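Local coordinates for protein polyketide synthase type I (Bacillus amyloliquefaciens, PDB 5KKU) that is the N-terminal dehydratase domain of a polyketide synthase on the difficidin assembly line and probably eliminates water from beta-hydroxyacyl intermediates on carrier proteins, at residues 20-26 against 153-159; 39-43 against 55-60; 85-89 against 113-117. All blocks are in the same frame, centred on the assembly; numbering follows the deposited sequence.

Interaction 1: 20-26 against 153-159; sequences YIVRDHR and IEHGEFM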
loop_
_atom_site.group_PDB
_atom_site.type_symbol
_atom_site.label_atom_id
_atom_site.label_comp_id
_atom_site.label_asym_id
_atom_site.label_seq_id
_atom_site.Cartn_x
_atom_site.Cartn_y
_atom_site.Cartn_z
ATOM N N TYR A 20 -10.974 9.576 5.631
ATOM C CA TYR A 20 -11.662 8.812 4.620
ATOM C C TYR A 20 -11.049 7.445 4.390
ATOM O O TYR A 20 -11.739 6.565 4.043
ATOM C CB TYR A 20 -11.781 9.535 3.284
ATOM C CG TYR A 20 -12.711 10.710 3.208
ATOM C CD1 TYR A 20 -14.059 10.550 3.226
ATOM C CD2 TYR A 20 -12.228 11.974 3.069
ATOM C CE1 TYR A 20 -14.904 11.613 3.111
ATOM C CE2 TYR A 20 -13.064 13.032 2.968
ATOM C CZ TYR A 20 -14.402 12.828 2.990
ATOM O OH TYR A 20 -15.231 13.820 2.895
ATOM N N ILE A 21 -9.742 7.321 4.597
ATOM C CA ILE A 21 -9.053 6.051 4.403
ATOM C C ILE A 21 -9.618 4.970 5.321
ATOM O O ILE A 21 -10.115 3.944 4.856
ATOM C CB ILE A 21 -7.540 6.184 4.655
ATOM C CG1 ILE A 21 -6.924 7.190 3.680
ATOM C CG2 ILE A 21 -6.858 4.831 4.533
ATOM C CD1 ILE A 21 -5.689 7.881 4.215
ATOM N N VAL A 22 -9.538 5.209 6.626
ATOM C CA VAL A 22 -10.040 4.258 7.610
ATOM C C VAL A 22 -11.559 4.145 7.546
ATOM O O VAL A 22 -12.128 3.099 7.855
ATOM C CB VAL A 22 -9.624 4.652 9.040
ATOM C CG1 VAL A 22 -8.109 4.690 9.160
ATOM C CG2 VAL A 22 -10.229 5.997 9.415
ATOM N N ARG A 23 -12.212 5.185 7.151
ATOM C CA ARG A 23 -13.615 5.101 7.080
ATOM C C ARG A 23 -14.013 4.101 6.040
ATOM O O ARG A 23 -14.940 3.392 6.205
ATOM C CB ARG A 23 -14.143 6.471 6.786
ATOM C CG ARG A 23 -15.581 6.679 6.438
ATOM C CD ARG A 23 -15.574 8.088 5.913
ATOM N NE ARG A 23 -16.767 8.574 5.313
ATOM C CZ ARG A 23 -17.091 8.493 4.038
ATOM N NH1 ARG A 23 -16.371 7.906 3.157
ATOM N NH2 ARG A 23 -18.182 9.046 3.655
ATOM N N ASP A 24 -13.237 4.047 4.976
ATOM C CA ASP A 24 -13.568 3.221 3.833
ATOM C C ASP A 24 -12.614 2.027 3.709
ATOM O O ASP A 24 -12.429 1.466 2.684
ATOM C CB ASP A 24 -13.586 4.060 2.571
ATOM C CG ASP A 24 -14.776 4.997 2.501
ATOM O OD1 ASP A 24 -15.668 4.925 3.333
ATOM O OD2 ASP A 24 -14.817 5.776 1.595
ATOM N N HIS A 25 -12.009 1.677 4.824
ATOM C CA HIS A 25 -11.237 0.446 4.954
ATOM C C HIS A 25 -11.403 -0.199 6.315
ATOM O O HIS A 25 -10.757 0.151 7.282
ATOM C CB HIS A 25 -9.765 0.618 4.599
ATOM C CG HIS A 25 -9.021 -0.662 4.548
ATOM N ND1 HIS A 25 -8.190 -1.070 5.550
ATOM C CD2 HIS A 25 -8.982 -1.628 3.621
ATOM C CE1 HIS A 25 -7.675 -2.234 5.246
ATOM N NE2 HIS A 25 -8.149 -2.595 4.084
ATOM N N ARG A 26 -12.308 -1.129 6.400
ATOM C CA ARG A 26 -12.522 -1.770 7.662
ATOM C C ARG A 26 -12.326 -3.266 7.593
ATOM O O ARG A 26 -12.736 -3.877 6.684
ATOM C CB ARG A 26 -13.871 -1.376 8.259
ATOM C CG ARG A 26 -14.378 0.006 7.899
ATOM C CD ARG A 26 -15.689 0.329 8.568
ATOM N NE ARG A 26 -16.094 1.671 8.294
ATOM C CZ ARG A 26 -17.207 2.253 8.696
ATOM N NH1 ARG A 26 -18.070 1.632 9.463
ATOM N NH2 ARG A 26 -17.430 3.471 8.340
ATOM N N ILE A 153 -12.754 -7.969 4.884
ATOM C CA ILE A 153 -12.180 -6.680 4.592
ATOM C C ILE A 153 -13.140 -5.869 3.716
ATOM O O ILE A 153 -13.533 -6.304 2.686
ATOM C CB ILE A 153 -10.839 -6.852 3.910
ATOM C CG1 ILE A 153 -9.935 -7.665 4.803
ATOM C CG2 ILE A 153 -10.233 -5.524 3.573
ATOM C CD1 ILE A 153 -8.572 -7.878 4.243
ATOM N N GLU A 154 -13.542 -4.707 4.142
ATOM C CA GLU A 154 -14.509 -3.984 3.387
ATOM C C GLU A 154 -14.063 -2.627 2.908
ATOM O O GLU A 154 -13.843 -1.725 3.669
ATOM C CB GLU A 154 -15.823 -3.859 4.135
ATOM C CG GLU A 154 -16.523 -5.148 4.470
ATOM C CD GLU A 154 -17.284 -5.806 3.321
ATOM O OE1 GLU A 154 -17.936 -5.134 2.520
ATOM O OE2 GLU A 154 -17.265 -7.021 3.258
ATOM N N HIS A 155 -13.960 -2.476 1.617
ATOM C CA HIS A 155 -13.609 -1.223 1.058
ATOM C C HIS A 155 -14.816 -0.363 0.794
ATOM O O HIS A 155 -15.764 -0.807 0.211
ATOM C CB HIS A 155 -12.868 -1.420 -0.235
ATOM C CG HIS A 155 -11.471 -1.904 -0.081
ATOM N ND1 HIS A 155 -11.158 -3.233 0.017
ATOM C CD2 HIS A 155 -10.302 -1.241 -0.053
ATOM C CE1 HIS A 155 -9.860 -3.361 0.104
ATOM N NE2 HIS A 155 -9.318 -2.170 0.069
ATOM N N GLY A 156 -14.781 0.857 1.280
ATOM C CA GLY A 156 -15.734 1.888 0.967
ATOM C C GLY A 156 -15.411 2.791 -0.217
ATOM O O GLY A 156 -14.435 2.619 -0.848
ATOM N N GLU A 157 -16.255 3.755 -0.484
ATOM C CA GLU A 157 -16.120 4.667 -1.601
ATOM C C GLU A 157 -14.739 5.202 -1.933
ATOM O O GLU A 157 -14.317 5.069 -3.053
ATOM C CB GLU A 157 -17.160 5.776 -1.509
ATOM C CG GLU A 157 -16.937 7.011 -2.337
ATOM C CD GLU A 157 -18.189 7.855 -2.553
ATOM O OE1 GLU A 157 -19.072 7.913 -1.701
ATOM O OE2 GLU A 157 -18.299 8.489 -3.600
ATOM N N PHE A 158 -14.078 5.785 -0.966
ATOM C CA PHE A 158 -12.800 6.324 -1.173
ATOM C C PHE A 158 -11.765 5.247 -1.386
ATOM O O PHE A 158 -10.825 5.438 -2.059
ATOM C CB PHE A 158 -12.463 7.068 0.098
ATOM C CG PHE A 158 -11.254 7.894 0.040
ATOM C CD1 PHE A 158 -10.040 7.352 0.201
ATOM C CD2 PHE A 158 -11.356 9.246 -0.117
ATOM C CE1 PHE A 158 -8.935 8.134 0.166
ATOM C CE2 PHE A 158 -10.261 10.037 -0.146
ATOM C CZ PHE A 158 -9.043 9.480 0.004
ATOM N N MET A 159 -11.830 4.105 -0.787
ATOM C CA MET A 159 -10.754 3.171 -1.045
ATOM C C MET A 159 -11.010 2.151 -2.117
ATOM O O MET A 159 -10.117 1.491 -2.550
ATOM C CB MET A 159 -10.388 2.460 0.223
ATOM C CG MET A 159 -9.766 3.367 1.226
ATOM S SD MET A 159 -8.193 4.036 0.753
ATOM C CE MET A 159 -7.189 2.615 0.818
#

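Interaction 2: 39-43 against 55-60; sequences IDMLY and IELRQI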
loop_
_atom_site.group_PDB
_atom_site.type_symbol
_atom_site.label_atom_id
_atom_site.label_comp_id
_atom_site.label_asym_id
_atom_site.label_seq_id
_atom_site.Cartn_x
_atom_site.Cartn_y
_atom_site.Cartn_z
ATOM N N ILE A 39 3.487 4.713 2.866
ATOM C CA ILE A 39 4.381 5.025 1.779
ATOM C C ILE A 39 4.145 6.464 1.286
ATOM O O ILE A 39 5.074 7.200 1.067
ATOM C CB ILE A 39 4.284 4.001 0.616
ATOM C CG1 ILE A 39 4.945 2.691 0.981
ATOM C CG2 ILE A 39 4.904 4.523 -0.653
ATOM C CD1 ILE A 39 4.645 1.529 0.099
ATOM N N ASP A 40 2.879 6.853 1.160
ATOM C CA ASP A 40 2.515 8.219 0.784
ATOM C C ASP A 40 2.977 9.200 1.825
ATOM O O ASP A 40 3.441 10.242 1.531
ATOM C CB ASP A 40 1.020 8.369 0.579
ATOM C CG ASP A 40 0.572 9.804 0.441
ATOM O OD1 ASP A 40 0.711 10.431 -0.572
ATOM O OD2 ASP A 40 0.095 10.317 1.406
ATOM N N MET A 41 2.802 8.879 3.082
ATOM C CA MET A 41 3.190 9.774 4.154
ATOM C C MET A 41 4.660 10.107 4.085
ATOM O O MET A 41 5.000 11.224 4.236
ATOM C CB MET A 41 2.761 9.201 5.509
ATOM C CG MET A 41 3.282 9.783 6.799
ATOM S SD MET A 41 2.494 9.130 8.268
ATOM C CE MET A 41 0.853 9.394 7.809
ATOM N N LEU A 42 5.492 9.110 3.876
ATOM C CA LEU A 42 6.918 9.294 3.795
ATOM C C LEU A 42 7.322 10.198 2.653
ATOM O O LEU A 42 8.141 11.020 2.809
ATOM C CB LEU A 42 7.645 7.978 3.700
ATOM C CG LEU A 42 8.129 7.449 5.021
ATOM C CD1 LEU A 42 6.996 6.912 5.833
ATOM C CD2 LEU A 42 9.174 6.400 4.807
ATOM N N TYR A 43 6.687 10.020 1.519
ATOM C CA TYR A 43 6.934 10.841 0.375
ATOM C C TYR A 43 6.493 12.287 0.585
ATOM O O TYR A 43 7.152 13.146 0.134
ATOM C CB TYR A 43 6.283 10.251 -0.870
ATOM C CG TYR A 43 7.165 9.313 -1.639
ATOM C CD1 TYR A 43 8.100 9.776 -2.510
ATOM C CD2 TYR A 43 7.077 7.955 -1.461
ATOM C CE1 TYR A 43 8.896 8.917 -3.197
ATOM C CE2 TYR A 43 7.867 7.096 -2.150
ATOM C CZ TYR A 43 8.754 7.596 -3.028
ATOM O OH TYR A 43 9.548 6.771 -3.684
ATOM N N ILE A 55 13.135 10.585 -4.002
ATOM C CA ILE A 55 13.666 9.516 -3.165
ATOM C C ILE A 55 12.843 8.239 -3.255
ATOM O O ILE A 55 11.686 8.257 -3.673
ATOM C CB ILE A 55 13.754 9.950 -1.690
ATOM C CG1 ILE A 55 12.354 10.166 -1.113
ATOM C CG2 ILE A 55 14.593 11.212 -1.554
ATOM C CD1 ILE A 55 11.639 8.884 -0.748
ATOM N N GLU A 56 13.457 7.130 -2.857
ATOM C CA GLU A 56 12.798 5.834 -2.881
ATOM C C GLU A 56 12.880 5.175 -1.510
ATOM O O GLU A 56 13.476 5.720 -0.582
ATOM C CB GLU A 56 13.429 4.928 -3.940
ATOM C CG GLU A 56 14.848 4.488 -3.613
ATOM C CD GLU A 56 15.545 3.846 -4.797
ATOM O OE1 GLU A 56 15.195 4.181 -5.948
ATOM O OE2 GLU A 56 16.443 3.006 -4.575
ATOM N N LEU A 57 12.277 3.998 -1.391
ATOM C CA LEU A 57 12.276 3.272 -0.166
ATOM C C LEU A 57 12.737 1.843 -0.310
ATOM O O LEU A 57 12.460 1.208 -1.267
ATOM C CB LEU A 57 10.916 3.344 0.493
ATOM C CG LEU A 57 10.226 4.669 0.539
ATOM C CD1 LEU A 57 8.780 4.527 0.869
ATOM C CD2 LEU A 57 10.873 5.626 1.502
ATOM N N ARG A 58 13.451 1.339 0.659
ATOM C CA ARG A 58 13.919 -0.015 0.635
ATOM C C ARG A 58 13.724 -0.714 1.970
ATOM O O ARG A 58 13.639 -0.088 2.960
ATOM C CB ARG A 58 15.372 -0.070 0.227
ATOM C CG ARG A 58 15.697 0.743 -0.988
ATOM C CD ARG A 58 17.105 0.466 -1.426
ATOM N NE ARG A 58 17.520 1.305 -2.519
ATOM C CZ ARG A 58 18.779 1.591 -2.783
ATOM N NH1 ARG A 58 19.729 1.104 -2.037
ATOM N NH2 ARG A 58 19.075 2.366 -3.799
ATOM N N GLN A 59 13.740 -2.020 1.975
ATOM C CA GLN A 59 13.588 -2.822 3.165
ATOM C C GLN A 59 12.471 -2.351 4.059
ATOM O O GLN A 59 12.615 -2.233 5.221
ATOM C CB GLN A 59 14.886 -2.931 3.938
ATOM C CG GLN A 59 16.087 -3.317 3.114
ATOM C CD GLN A 59 15.910 -4.596 2.350
ATOM O OE1 GLN A 59 15.709 -5.630 2.925
ATOM N NE2 GLN A 59 15.984 -4.523 1.047
ATOM N N ILE A 60 11.305 -2.138 3.501
ATOM C CA ILE A 60 10.133 -1.762 4.249
ATOM C C ILE A 60 9.578 -2.894 5.074
ATOM O O ILE A 60 9.477 -3.982 4.628
ATOM C CB ILE A 60 9.058 -1.271 3.307
ATOM C CG1 ILE A 60 9.599 -0.139 2.482
ATOM C CG2 ILE A 60 7.825 -0.849 4.058
ATOM C CD1 ILE A 60 8.671 0.346 1.432
#

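Interaction 3: 85-89 against 113-117; sequences DSWKV and QLYLQ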
loop_
_atom_site.group_PDB
_atom_site.type_symbol
_atom_site.label_atom_id
_atom_site.label_comp_id
_atom_site.label_asym_id
_atom_site.label_seq_id
_atom_site.Cartn_x
_atom_site.Cartn_y
_atom_site.Cartn_z
ATOM N N ASP A 85 24.690 6.573 3.838
ATOM C CA ASP A 85 24.321 7.005 2.512
ATOM C C ASP A 85 22.810 6.854 2.371
ATOM O O ASP A 85 22.313 6.413 1.367
ATOM C CB ASP A 85 25.003 6.151 1.451
ATOM C CG ASP A 85 26.503 6.327 1.405
ATOM O OD1 ASP A 85 26.998 7.443 1.296
ATOM O OD2 ASP A 85 27.200 5.324 1.437
ATOM N N SER A 86 22.086 7.242 3.393
ATOM C CA SER A 86 20.649 7.001 3.454
ATOM C C SER A 86 20.051 7.593 4.701
ATOM O O SER A 86 20.722 8.242 5.431
ATOM C CB SER A 86 20.394 5.505 3.446
ATOM O OG SER A 86 20.851 4.898 4.604
ATOM N N TRP A 87 18.785 7.324 4.935
ATOM C CA TRP A 87 18.160 7.628 6.205
ATOM C C TRP A 87 17.294 6.506 6.698
ATOM O O TRP A 87 16.566 5.948 5.955
ATOM C CB TRP A 87 17.320 8.878 6.076
ATOM C CG TRP A 87 18.129 10.028 5.915
ATOM C CD1 TRP A 87 18.628 10.773 6.873
ATOM C CD2 TRP A 87 18.579 10.568 4.698
ATOM N NE1 TRP A 87 19.359 11.758 6.361
ATOM C CE2 TRP A 87 19.365 11.643 5.004
ATOM C CE3 TRP A 87 18.429 10.202 3.380
ATOM C CZ2 TRP A 87 19.973 12.403 4.047
ATOM C CZ3 TRP A 87 19.013 10.930 2.446
ATOM C CH2 TRP A 87 19.788 12.035 2.765
ATOM N N LYS A 88 17.337 6.204 7.971
ATOM C CA LYS A 88 16.394 5.284 8.498
ATOM C C LYS A 88 15.132 6.001 8.888
ATOM O O LYS A 88 15.151 7.058 9.420
ATOM C CB LYS A 88 16.953 4.511 9.658
ATOM C CG LYS A 88 16.048 3.424 10.190
ATOM C CD LYS A 88 16.520 3.043 11.569
ATOM C CE LYS A 88 15.587 2.104 12.303
ATOM N NZ LYS A 88 15.574 0.766 11.691
ATOM N N VAL A 89 14.006 5.398 8.575
ATOM C CA VAL A 89 12.741 5.961 8.921
ATOM C C VAL A 89 11.884 5.016 9.734
ATOM O O VAL A 89 11.716 3.884 9.410
ATOM C CB VAL A 89 11.974 6.425 7.693
ATOM C CG1 VAL A 89 10.620 6.961 8.075
ATOM C CG2 VAL A 89 12.751 7.472 6.957
ATOM N N GLN A 113 14.293 2.117 4.843
ATOM C CA GLN A 113 15.475 2.895 4.590
ATOM C C GLN A 113 15.258 3.794 3.413
ATOM O O GLN A 113 14.923 3.365 2.358
ATOM C CB GLN A 113 16.645 2.006 4.320
ATOM C CG GLN A 113 16.970 1.085 5.424
ATOM C CD GLN A 113 17.790 1.750 6.506
ATOM O OE1 GLN A 113 18.511 2.720 6.286
ATOM N NE2 GLN A 113 17.664 1.232 7.681
ATOM N N LEU A 114 15.419 5.070 3.611
ATOM C CA LEU A 114 15.164 6.026 2.562
ATOM C C LEU A 114 16.417 6.476 1.815
ATOM O O LEU A 114 17.294 7.017 2.375
ATOM C CB LEU A 114 14.425 7.199 3.134
ATOM C CG LEU A 114 13.830 8.231 2.218
ATOM C CD1 LEU A 114 12.714 8.847 2.995
ATOM C CD2 LEU A 114 14.788 9.304 1.741
ATOM N N TYR A 115 16.489 6.242 0.525
ATOM C CA TYR A 115 17.618 6.651 -0.284
ATOM C C TYR A 115 17.269 7.730 -1.267
ATOM O O TYR A 115 16.161 7.887 -1.643
ATOM C CB TYR A 115 18.127 5.499 -1.095
ATOM C CG TYR A 115 18.745 4.423 -0.316
ATOM C CD1 TYR A 115 17.984 3.599 0.453
ATOM C CD2 TYR A 115 20.088 4.224 -0.344
ATOM C CE1 TYR A 115 18.548 2.611 1.176
ATOM C CE2 TYR A 115 20.672 3.229 0.380
ATOM C CZ TYR A 115 19.888 2.429 1.137
ATOM O OH TYR A 115 20.439 1.446 1.867
ATOM N N LEU A 116 18.267 8.432 -1.721
ATOM C CA LEU A 116 18.006 9.391 -2.731
ATOM C C LEU A 116 17.891 8.616 -4.041
ATOM O O LEU A 116 18.604 7.706 -4.276
ATOM C CB LEU A 116 19.105 10.420 -2.766
ATOM C CG LEU A 116 19.134 11.313 -1.533
ATOM C CD1 LEU A 116 20.543 11.710 -1.189
ATOM C CD2 LEU A 116 18.313 12.560 -1.689
ATOM N N GLN A 117 16.947 8.989 -4.871
ATOM C CA GLN A 117 16.769 8.333 -6.153
ATOM C C GLN A 117 17.581 9.115 -7.159
ATOM O O GLN A 117 17.572 10.317 -7.185
ATOM C CB GLN A 117 15.307 8.269 -6.476
ATOM C CG GLN A 117 14.967 7.797 -7.844
ATOM C CD GLN A 117 13.712 8.466 -8.351
ATOM O OE1 GLN A 117 12.747 8.722 -7.601
ATOM N NE2 GLN A 117 13.739 8.805 -9.628
#

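Interaction 1: 20-26 against 153-159
Polyketide synthase dehydratases have a double hotdog fold, and here the N-terminal hotdog (20-26) meets the C-terminal one (153-159) beside the predicted catalytic centre. Backbone bonds join a short antiparallel ladder. Arg26 and Glu154 form a hydrogen-bonded pair (Arg26 N to Glu154 O 3.2 Å, Glu154 N to Arg26 O 2.8 Å), and His25 and His155 the adjoining non-hydrogen-bonded pair. Gly156 N to Asp24 O, at 2.8 Å, extends the seam.

Charge comes next. Asp24, just past helix 20-23, points its carboxylate across the interface: OD2 accepts the amide of Phe158 (Phe158 N to Asp24 OD2 2.7 Å) and forms a salt bridge with Arg23 NH1 (3.1 Å), so the buried acid is well compensated.

Aromatic contacts flank the ladder. His25, the predicted proton acceptor, turns its ring edge to the face of His155, centroids 5.1 Å apart; His155 NE2 in turn hydrogen-bonds Asp198, the predicted proton donor. Tyr20 CB lies over the Phe158 ring in a CH-pi contact, 3.7 Å from its centroid.

Among apolar contacts, the unbranched Met159 packs against Ile21, Ile21 CG2 lying 4.1 Å from Met159 SD.

Gly156 suits its place because a beta carbon there would clash: its ideal position is only 2.5 Å from Asp24 OD1.

Interaction 2: 39-43 against 55-60
In a hotdog fold a long central helix, the sausage, is wrapped by a curved antiparallel sheet, the bun. Here one turn of helix 37-49 lies against strand 55-58, their short axes 9.9 Å apart and 140° between their directions, the usual spacing for a helix packed over a sheet through aliphatic side chains. The main bump is Leu57. It points at the helix and enters the hollow lined by Ile39, Leu42 and Tyr43, residues spaced three and four apart and so on one helical face. Leu57 CD1 lies 4.2 Å from Ile39 CG2 and 4.1 Å from Tyr43 CE2, while Leu57 CD2 meets Leu42 CD2 at 3.8 Å; a branched leucine end suits such a three-sided pocket.

Farther along, Ile60 continues the apolar surface, with Ile60 CD1 4.4 Å from Ile39 CD1. The chain turns a corner at Gln59, where Gln59 and Ile60 both face Ile224 in a G1 beta bulge, and Ile60 points at the helix. Glu56 points away instead, and its carboxylate pairs with Arg58 and with Arg226 of strand 219-229.

At the other end Tyr43 reaches out to the strand. Its flat ring gives Ile55 a surface to rest on: Ile55 CD1 stands over one face, 4.0 Å from the centroid, in a CH-pi contact. The phenol suits this buried spot because its polar tip is satisfied, hydrogen-bonding to Met229 N as well, and the Tyr43 OH donates to Ile55 O over just 2.6 Å.

Interaction 3: 85-89 against 113-117
Two backbone hydrogen bonds hold these antiparallel strands together, both between Trp87 and Leu114: Leu114 N donates to Trp87 O at 2.8 Å and Trp87 N to Leu114 O at 3.0 Å. A weaker CA-H...O contact supplements them, from Gln113 CA to Trp87 O at 3.5 Å. The next pair, Lys88 and Gln113, is non-hydrogen-bonded, with CA atoms 4.7 Å apart. There the aliphatic part of the lysine lies along the amide, Lys88 CG being 3.7 Å from Gln113 NE2. Two long polar side chains suit this partly exposed face: the amide of Gln113 folds against the lysine stem, and Lys88 NZ makes long, weak ion pairs with Glu90 and Glu111.

Strands 86-97 and 107-116 are neighbours in the sheet of the N-terminal hotdog, the bun around helix 37-49, and strand 55-62 borders 107-116 on its other edge. The face carrying Trp87, Val89, Leu114 and Leu116 is apolar. Val89 and Leu114 both pack on Phe80 of strand 73-83, and Val89 also touches Leu42 of the helix; Val89 CG2 lies 4.2 Å from Leu114 CB. A bulky tryptophan spans two residues of the partner strand, Trp87 CE3 meeting Leu114 CD2 at 4.1 Å and Trp87 CZ3 meeting Leu116 CG at 4.0 Å.

Tyr115 packs differently. Ser86, small enough to sit close against the face of an aromatic ring, makes a CH-pi contact in which Ser86 CB lies 3.8 Å from the Tyr115 ring centroid, almost on the ring normal. The same ring takes part in a cation-pi interaction with Arg58.

In the fold
Interactions 2 and 3 belong to the N-terminal hotdog and adjoin, their centres about 9 Å apart: strand 55-62 of interaction 2 is hydrogen-bonded to strand 107-116 of interaction 3, probably including Arg58 O to Gln113 N at 3.0 Å and Glu56 N to Tyr115 O at 3.1 Å. Interaction 1, where the two hotdogs meet, lies on the opposite side of the chain's centre, its own centre about 22 Å from that of interaction 2 and 31 Å from that of interaction 3. It carries the predicted catalytic His25. The N-terminal end of helix 37-49 is the nearer to that site, the side chain of Ile39 lying about 10 Å from that of Asp198, whereas interaction 3 is remote from it.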